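Local atomic coordinates of kinesin-like protein (PDB entry 5X3E), a protein that is a kinesin-6 motor protein of Caenorhabditis elegans, probably coupling ATP hydrolysis to force production along microtubules through a P-loop motor domain and a neck linker. Residues A[38-43]-A[423-428]; A[50-53]-A[59-62]; A[52-57]-A[84-89]. One frame throughout, in Å; residues are numbered along the deposited sequence.

Interaction 1 of 3, residues A[38-43]-A[423-428]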
loop_
_atom_site.group_PDB
_atom_site.type_symbol
_atom_site.label_atom_id
_atom_site.label_comp_id
_atom_site.label_asym_id
_atom_site.label_seq_id
_atom_site.Cartn_x
_atom_site.Cartn_y
_atom_site.Cartn_z
ATOM N N VAL A 38 10.404 8.602 6.000
ATOM C CA VAL A 38 10.412 8.968 4.591
ATOM C C VAL A 38 11.773 8.599 4.024
ATOM O O VAL A 38 12.808 9.030 4.550
ATOM C CB VAL A 38 10.121 10.461 4.380
ATOM C CG1 VAL A 38 10.130 10.792 2.902
ATOM C CG2 VAL A 38 8.785 10.823 4.996
ATOM N N VAL A 39 11.773 7.799 2.959
ATOM C CA VAL A 39 13.002 7.418 2.278
ATOM C C VAL A 39 12.890 7.871 0.828
ATOM O O VAL A 39 11.801 8.150 0.316
ATOM C CB VAL A 39 13.294 5.906 2.354
ATOM C CG1 VAL A 39 13.238 5.421 3.797
ATOM C CG2 VAL A 39 12.336 5.124 1.465
ATOM N N CYS A 40 14.039 7.962 0.175
ATOM C CA CYS A 40 14.125 8.497 -1.174
ATOM C C CYS A 40 14.932 7.541 -2.042
ATOM O O CYS A 40 15.919 6.957 -1.582
ATOM C CB CYS A 40 14.753 9.898 -1.156
ATOM S SG CYS A 40 14.893 10.687 -2.763
ATOM N N ARG A 41 14.505 7.373 -3.294
ATOM C CA ARG A 41 15.150 6.445 -4.218
ATOM C C ARG A 41 15.410 7.141 -5.545
ATOM O O ARG A 41 14.468 7.585 -6.211
ATOM C CB ARG A 41 14.309 5.189 -4.447
ATOM C CG ARG A 41 14.980 4.226 -5.406
ATOM C CD ARG A 41 14.092 3.066 -5.789
ATOM N NE ARG A 41 14.888 1.955 -6.302
ATOM C CZ ARG A 41 14.378 0.834 -6.795
ATOM N NH1 ARG A 41 13.063 0.672 -6.850
ATOM N NH2 ARG A 41 15.182 -0.124 -7.234
ATOM N N LEU A 42 16.684 7.205 -5.935
ATOM C CA LEU A 42 17.063 7.784 -7.216
ATOM C C LEU A 42 16.968 6.727 -8.315
ATOM O O LEU A 42 17.425 5.591 -8.137
ATOM C CB LEU A 42 18.498 8.320 -7.154
ATOM C CG LEU A 42 18.948 9.241 -6.013
ATOM C CD1 LEU A 42 20.255 9.943 -6.383
ATOM C CD2 LEU A 42 17.890 10.233 -5.601
ATOM N N CYS A 43 16.384 7.096 -9.443
ATOM C CA CYS A 43 16.360 6.178 -10.570
ATOM C C CYS A 43 17.658 6.303 -11.371
ATOM O O CYS A 43 18.415 7.263 -11.196
ATOM C CB CYS A 43 15.155 6.466 -11.459
ATOM S SG CYS A 43 15.125 8.139 -12.079
ATOM N N SER A 423 9.494 19.816 -4.951
ATOM C CA SER A 423 8.263 19.513 -4.231
ATOM C C SER A 423 8.299 18.108 -3.642
ATOM O O SER A 423 7.785 17.879 -2.541
ATOM C CB SER A 423 7.061 19.654 -5.164
ATOM O OG SER A 423 7.124 18.698 -6.210
ATOM N N ALA A 424 8.898 17.157 -4.365
ATOM C CA ALA A 424 8.951 15.780 -3.887
ATOM C C ALA A 424 9.869 15.649 -2.681
ATOM O O ALA A 424 9.603 14.854 -1.773
ATOM C CB ALA A 424 9.406 14.849 -5.010
ATOM N N LEU A 425 10.962 16.411 -2.663
ATOM C CA LEU A 425 11.887 16.378 -1.539
ATOM C C LEU A 425 11.405 17.213 -0.361
ATOM O O LEU A 425 12.013 17.150 0.709
ATOM C CB LEU A 425 13.276 16.853 -1.980
ATOM C CG LEU A 425 14.002 16.031 -3.052
ATOM C CD1 LEU A 425 15.258 16.744 -3.508
ATOM C CD2 LEU A 425 14.337 14.640 -2.560
ATOM N N ALA A 426 10.341 18.002 -0.537
ATOM C CA ALA A 426 9.756 18.730 0.584
ATOM C C ALA A 426 9.149 17.802 1.630
ATOM O O ALA A 426 8.926 18.231 2.766
ATOM C CB ALA A 426 8.691 19.706 0.080
ATOM N N PHE A 427 8.878 16.543 1.273
ATOM C CA PHE A 427 8.431 15.544 2.236
ATOM C C PHE A 427 9.527 15.129 3.209
ATOM O O PHE A 427 9.279 14.264 4.056
ATOM C CB PHE A 427 7.905 14.308 1.504
ATOM C CG PHE A 427 6.492 14.448 1.004
ATOM C CD1 PHE A 427 5.419 14.310 1.869
ATOM C CD2 PHE A 427 6.238 14.704 -0.333
ATOM C CE1 PHE A 427 4.121 14.426 1.411
ATOM C CE2 PHE A 427 4.939 14.825 -0.795
ATOM C CZ PHE A 427 3.881 14.685 0.077
ATOM N N ALA A 428 10.721 15.711 3.093
ATOM C CA ALA A 428 11.868 15.282 3.881
ATOM C C ALA A 428 11.630 15.528 5.364
ATOM O O ALA A 428 10.934 16.467 5.762
ATOM C CB ALA A 428 13.136 15.999 3.421
#
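The carbonyl oxygen of Phe427 meets two kinds of partner: the isopropyl group of Val38 packs against it, and NH2 of Arg371 on helix 350-375 gives it a hydrogen bond. Both valine methyls reach this oxygen, CG2 at 3.6 Å and CG1 at 3.8 Å from Phe427 O. With CG1 anti to the backbone N (chi1 -180°), Val38 also brings that methyl to 4.4 Å from CB of Phe427. Of the phenylalanine side chain, CB alone comes near Val38. It points toward the strand, but the ring turns away, holding an edge to Ala424 O and packing edge-to-face with Tyr119; Met407 and Ile367 also touch it.

Two residues further along the strand, on the same side, Cys40 puts its thiol against Leu425. The leucine reaches across with one branch, CD2, which lies 4.0 Å from Cys40 SG. Within 423-428, Ala428 N bonds back to Leu425 O at 3.1 Å.

This is the junction between strand 37-42 of the central kinesin sheet and residues 423-428, just ahead of strand 430-433, which is consistent with the start of the neck linker. The backbone N of Val38 bonds to the Glu429 carboxylate, a second tie to the same region. No hydrogen bond joins the two segments themselves: they meet through buried side chains, with valine methyls against one carbonyl oxygen, and that Phe427 carbonyl, although set against a valine, has its polar demand met by an arginine from a third element.

Interaction 2 of 3, residues A[50-53]-A[59-62]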
loop_
_atom_site.group_PDB
_atom_site.type_symbol
_atom_site.label_atom_id
_atom_site.label_comp_id
_atom_site.label_asym_id
_atom_site.label_seq_id
_atom_site.Cartn_x
_atom_site.Cartn_y
_atom_site.Cartn_z
ATOM N N PRO A 50 23.212 16.524 -13.224
ATOM C CA PRO A 50 22.090 16.090 -12.387
ATOM C C PRO A 50 21.468 17.238 -11.607
ATOM O O PRO A 50 22.131 18.207 -11.233
ATOM C CB PRO A 50 22.755 15.083 -11.441
ATOM C CG PRO A 50 24.135 15.639 -11.266
ATOM C CD PRO A 50 24.509 16.320 -12.558
ATOM N N SER A 51 20.160 17.129 -11.369
ATOM C CA SER A 51 19.484 18.141 -10.565
ATOM C C SER A 51 19.622 17.880 -9.070
ATOM O O SER A 51 19.334 18.779 -8.271
ATOM C CB SER A 51 18.002 18.228 -10.941
ATOM O OG SER A 51 17.335 17.003 -10.701
ATOM N N LEU A 52 20.050 16.681 -8.678
ATOM C CA LEU A 52 20.335 16.387 -7.280
ATOM C C LEU A 52 21.282 15.196 -7.195
ATOM O O LEU A 52 21.361 14.369 -8.107
ATOM C CB LEU A 52 19.049 16.140 -6.470
ATOM C CG LEU A 52 18.025 15.014 -6.688
ATOM C CD1 LEU A 52 17.470 14.986 -8.107
ATOM C CD2 LEU A 52 18.566 13.646 -6.289
ATOM N N ILE A 53 22.009 15.131 -6.080
ATOM C CA ILE A 53 23.053 14.137 -5.851
ATOM C C ILE A 53 22.931 13.608 -4.429
ATOM O O ILE A 53 22.676 14.368 -3.490
ATOM C CB ILE A 53 24.464 14.719 -6.103
ATOM C CG1 ILE A 53 24.669 14.990 -7.593
ATOM C CG2 ILE A 53 25.550 13.778 -5.593
ATOM C CD1 ILE A 53 24.640 13.723 -8.429
ATOM N N SER A 59 21.161 11.665 2.944
ATOM C CA SER A 59 21.041 13.071 2.580
ATOM C C SER A 59 21.163 13.232 1.071
ATOM O O SER A 59 21.795 12.417 0.391
ATOM C CB SER A 59 22.108 13.929 3.274
ATOM O OG SER A 59 22.078 13.744 4.679
ATOM N N ILE A 60 20.576 14.314 0.560
ATOM C CA ILE A 60 20.536 14.609 -0.871
ATOM C C ILE A 60 20.691 16.112 -1.056
ATOM O O ILE A 60 20.043 16.897 -0.356
ATOM C CB ILE A 60 19.227 14.122 -1.521
ATOM C CG1 ILE A 60 19.283 12.619 -1.780
ATOM C CG2 ILE A 60 18.944 14.876 -2.815
ATOM C CD1 ILE A 60 18.094 12.107 -2.543
ATOM N N GLN A 61 21.544 16.514 -1.997
ATOM C CA GLN A 61 21.798 17.921 -2.271
ATOM C C GLN A 61 21.182 18.337 -3.600
ATOM O O GLN A 61 21.277 17.612 -4.594
ATOM C CB GLN A 61 23.297 18.217 -2.306
ATOM C CG GLN A 61 23.613 19.666 -2.612
ATOM C CD GLN A 61 25.097 19.945 -2.652
ATOM O OE1 GLN A 61 25.581 20.651 -3.537
ATOM N NE2 GLN A 61 25.831 19.393 -1.693
ATOM N N THR A 62 20.574 19.519 -3.610
ATOM C CA THR A 62 20.003 20.106 -4.813
ATOM C C THR A 62 21.098 20.730 -5.679
ATOM O O THR A 62 22.092 21.255 -5.170
ATOM C CB THR A 62 18.962 21.154 -4.421
ATOM O OG1 THR A 62 18.065 20.590 -3.456
ATOM C CG2 THR A 62 18.167 21.603 -5.614
#
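A beta hairpin, strands 52-54 and 59-62, forms the outer end of the small antiparallel sheet that sits beside the central sheet of the motor domain. Ile53 and Gln61 make its hydrogen-bonded pair. Gln61 N gives a nearly straight bond (170° at the hydrogen) to Ile53 O at 2.8 Å. In the return bond Ile53 N lies in the plane of the Gln61 carbonyl, 3.0 Å from Gln61 O. The same two oxygens also take CA-H contacts, Gln61 O from Leu52 and Ile53 O from Ile60.

Leu52 and Thr62 form the neighbouring non-hydrogen-bonded pair, with side chains on one face. There the leucine meets Ile60 obliquely, methyl against methyl, its CD2 3.7 Å from Ile60 CG2. Leu52 CG is set between the backbone N and the carbonyl carbon (chi1 63°), which carries the CD2 branch over to the isoleucine; both residues also press on Leu42 of strand 37-42. Thr62 CG2 approaches Ser51 O at 4.0 Å, while its hydroxyl OG1 bonds to Lys79 O on the next strand. The side chains of Ile53 and Gln61 rise from the other face, and both lead away from the partner strand.

The hairpin is therefore two-sided: backbone bonds fix the register, the aliphatic Leu52 and Ile60 seal the inner face against the central sheet, and Gln61 and the exposed Ile53 occupy the other face, where Gln61 touches Ile55 and Ile434.

Interaction 3 of 3, residues A[52-57]-A[84-89]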
loop_
_atom_site.group_PDB
_atom_site.type_symbol
_atom_site.label_atom_id
_atom_site.label_comp_id
_atom_site.label_asym_id
_atom_site.label_seq_id
_atom_site.Cartn_x
_atom_site.Cartn_y
_atom_site.Cartn_z
ATOM N N LEU A 52 20.050 16.681 -8.678
ATOM C CA LEU A 52 20.335 16.387 -7.280
ATOM C C LEU A 52 21.282 15.196 -7.195
ATOM O O LEU A 52 21.361 14.369 -8.107
ATOM C CB LEU A 52 19.049 16.140 -6.470
ATOM C CG LEU A 52 18.025 15.014 -6.688
ATOM C CD1 LEU A 52 17.470 14.986 -8.107
ATOM C CD2 LEU A 52 18.566 13.646 -6.289
ATOM N N ILE A 53 22.009 15.131 -6.080
ATOM C CA ILE A 53 23.053 14.137 -5.851
ATOM C C ILE A 53 22.931 13.608 -4.429
ATOM O O ILE A 53 22.676 14.368 -3.490
ATOM C CB ILE A 53 24.464 14.719 -6.103
ATOM C CG1 ILE A 53 24.669 14.990 -7.593
ATOM C CG2 ILE A 53 25.550 13.778 -5.593
ATOM C CD1 ILE A 53 24.640 13.723 -8.429
ATOM N N ALA A 54 23.113 12.299 -4.275
ATOM C CA ALA A 54 23.108 11.684 -2.958
ATOM C C ALA A 54 24.445 11.910 -2.262
ATOM O O ALA A 54 25.499 11.933 -2.901
ATOM C CB ALA A 54 22.812 10.188 -3.067
ATOM N N ILE A 55 24.392 12.090 -0.945
ATOM C CA ILE A 55 25.589 12.374 -0.163
ATOM C C ILE A 55 25.799 11.298 0.894
ATOM O O ILE A 55 26.571 10.354 0.696
ATOM C CB ILE A 55 25.501 13.756 0.505
ATOM C CG1 ILE A 55 25.074 14.821 -0.500
ATOM C CG2 ILE A 55 26.835 14.125 1.121
ATOM C CD1 ILE A 55 24.858 16.170 0.140
ATOM N N ASP A 56 25.111 11.447 2.027
ATOM C CA ASP A 56 25.355 10.671 3.238
ATOM C C ASP A 56 24.742 9.280 3.219
ATOM O O ASP A 56 24.816 8.587 4.240
ATOM C CB ASP A 56 24.806 11.420 4.458
ATOM C CG ASP A 56 25.664 12.598 4.862
ATOM O OD1 ASP A 56 26.584 12.964 4.098
ATOM O OD2 ASP A 56 25.415 13.162 5.948
ATOM N N GLU A 57 24.125 8.861 2.112
ATOM C CA GLU A 57 23.205 7.725 2.080
ATOM C C GLU A 57 21.981 7.975 2.956
ATOM O O GLU A 57 21.143 7.082 3.129
ATOM C CB GLU A 57 23.901 6.407 2.472
ATOM C CG GLU A 57 23.278 5.122 1.903
ATOM C CD GLU A 57 23.578 4.902 0.423
ATOM O OE1 GLU A 57 24.385 5.665 -0.146
ATOM O OE2 GLU A 57 23.009 3.961 -0.173
ATOM N N GLY A 84 15.363 9.235 6.099
ATOM C CA GLY A 84 15.784 8.089 6.882
ATOM C C GLY A 84 16.765 7.195 6.155
ATOM O O GLY A 84 17.541 6.484 6.802
ATOM N N ARG A 85 16.754 7.226 4.824
ATOM C CA ARG A 85 17.646 6.436 3.987
ATOM C C ARG A 85 17.513 6.939 2.556
ATOM O O ARG A 85 16.407 7.269 2.116
ATOM C CB ARG A 85 17.305 4.939 4.068
ATOM C CG ARG A 85 18.005 4.085 3.015
ATOM C CD ARG A 85 19.500 3.946 3.297
ATOM N NE ARG A 85 20.196 3.260 2.211
ATOM C CZ ARG A 85 20.330 1.941 2.096
ATOM N NH1 ARG A 85 19.812 1.125 3.009
ATOM N NH2 ARG A 85 20.983 1.438 1.056
ATOM N N VAL A 86 18.635 7.018 1.845
ATOM C CA VAL A 86 18.647 7.416 0.441
ATOM C C VAL A 86 19.187 6.253 -0.376
ATOM O O VAL A 86 20.298 5.773 -0.120
ATOM C CB VAL A 86 19.480 8.686 0.198
ATOM C CG1 VAL A 86 19.521 9.007 -1.293
ATOM C CG2 VAL A 86 18.907 9.865 0.974
ATOM N N PHE A 87 18.396 5.787 -1.337
ATOM C CA PHE A 87 18.839 4.771 -2.280
ATOM C C PHE A 87 19.372 5.424 -3.544
ATOM O O PHE A 87 18.801 6.398 -4.038
ATOM C CB PHE A 87 17.701 3.820 -2.647
ATOM C CG PHE A 87 17.084 3.123 -1.469
ATOM C CD1 PHE A 87 17.688 2.005 -0.918
ATOM C CD2 PHE A 87 15.893 3.575 -0.925
ATOM C CE1 PHE A 87 17.124 1.358 0.158
ATOM C CE2 PHE A 87 15.324 2.931 0.150
ATOM C CZ PHE A 87 15.940 1.822 0.694
ATOM N N SER A 88 20.472 4.880 -4.061
ATOM C CA SER A 88 21.088 5.341 -5.293
ATOM C C SER A 88 20.690 4.419 -6.443
ATOM O O SER A 88 19.904 3.482 -6.277
ATOM C CB SER A 88 22.606 5.417 -5.132
ATOM O OG SER A 88 23.158 4.127 -4.938
ATOM N N GLU A 89 21.246 4.690 -7.630
ATOM C CA GLU A 89 20.996 3.826 -8.780
ATOM C C GLU A 89 21.507 2.409 -8.553
ATOM O O GLU A 89 20.989 1.456 -9.146
ATOM C CB GLU A 89 21.659 4.406 -10.029
ATOM C CG GLU A 89 21.449 5.894 -10.231
ATOM C CD GLU A 89 22.202 6.414 -11.442
ATOM O OE1 GLU A 89 22.098 7.624 -11.738
ATOM O OE2 GLU A 89 22.894 5.606 -12.101
#
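One backbone bond joins the segments: Val86 N donates to Glu57 O at 2.8 Å. The donor stands well above the carbonyl plane, 54° out of it, rather than on a lone pair. Glu57 has a positive phi in the turn of the hairpin, and its carbonyl faces strand 86-87.

The charged contact is looser. Glu57 and Arg85 run side by side, and Glu57 OE2 lies at the guanidinium edge, 3.5 Å from Arg85 NH2, in a weak salt bridge; the two planes are 42° apart. Asp91, a long and weak second partner of NH2, lies close to Glu57, so the arginine probably serves both carboxylates. A bend at chi2 (71°) swings the arginine back so that its NE also gives a weak bond to Val86 O, while one guanidinium face lies over Phe87 CE1. NH1 pairs with a bound sulfate, probably from the crystallisation liquor. Changing Glu57 to an alanine would probably leave NH2 with little but the distant Asp91.

In the fold, the contact ties the hairpin turn of the small antiparallel sheet to strand 86-87, an edge of the central sheet.

The apolar part is a single touch, Ala54 CB against Val86 CG1 at 3.9 Å, with Ile60 packing on the same valine.

From the N terminus, strand 37-42 comes first, and interaction 1 closes the longest loop when residues 423-428 return to it near the end of the modelled chain. The other two contacts nest inside that loop. Both start from strand 52-54: interaction 2 closes a short hairpin with 59-62, and interaction 3 reaches on to 84-89, after strand 79-82. They meet around Ile60, whose CD1 packs on Cys40 SG and Val86 CG1, while Leu42 touches Leu52. Strand 86-87 lies parallel to 37-42, with a probable hydrogen bond from Phe87 N to Cys40 O. Together they join the small sheet, the edge of the central sheet and the chain at 423-428.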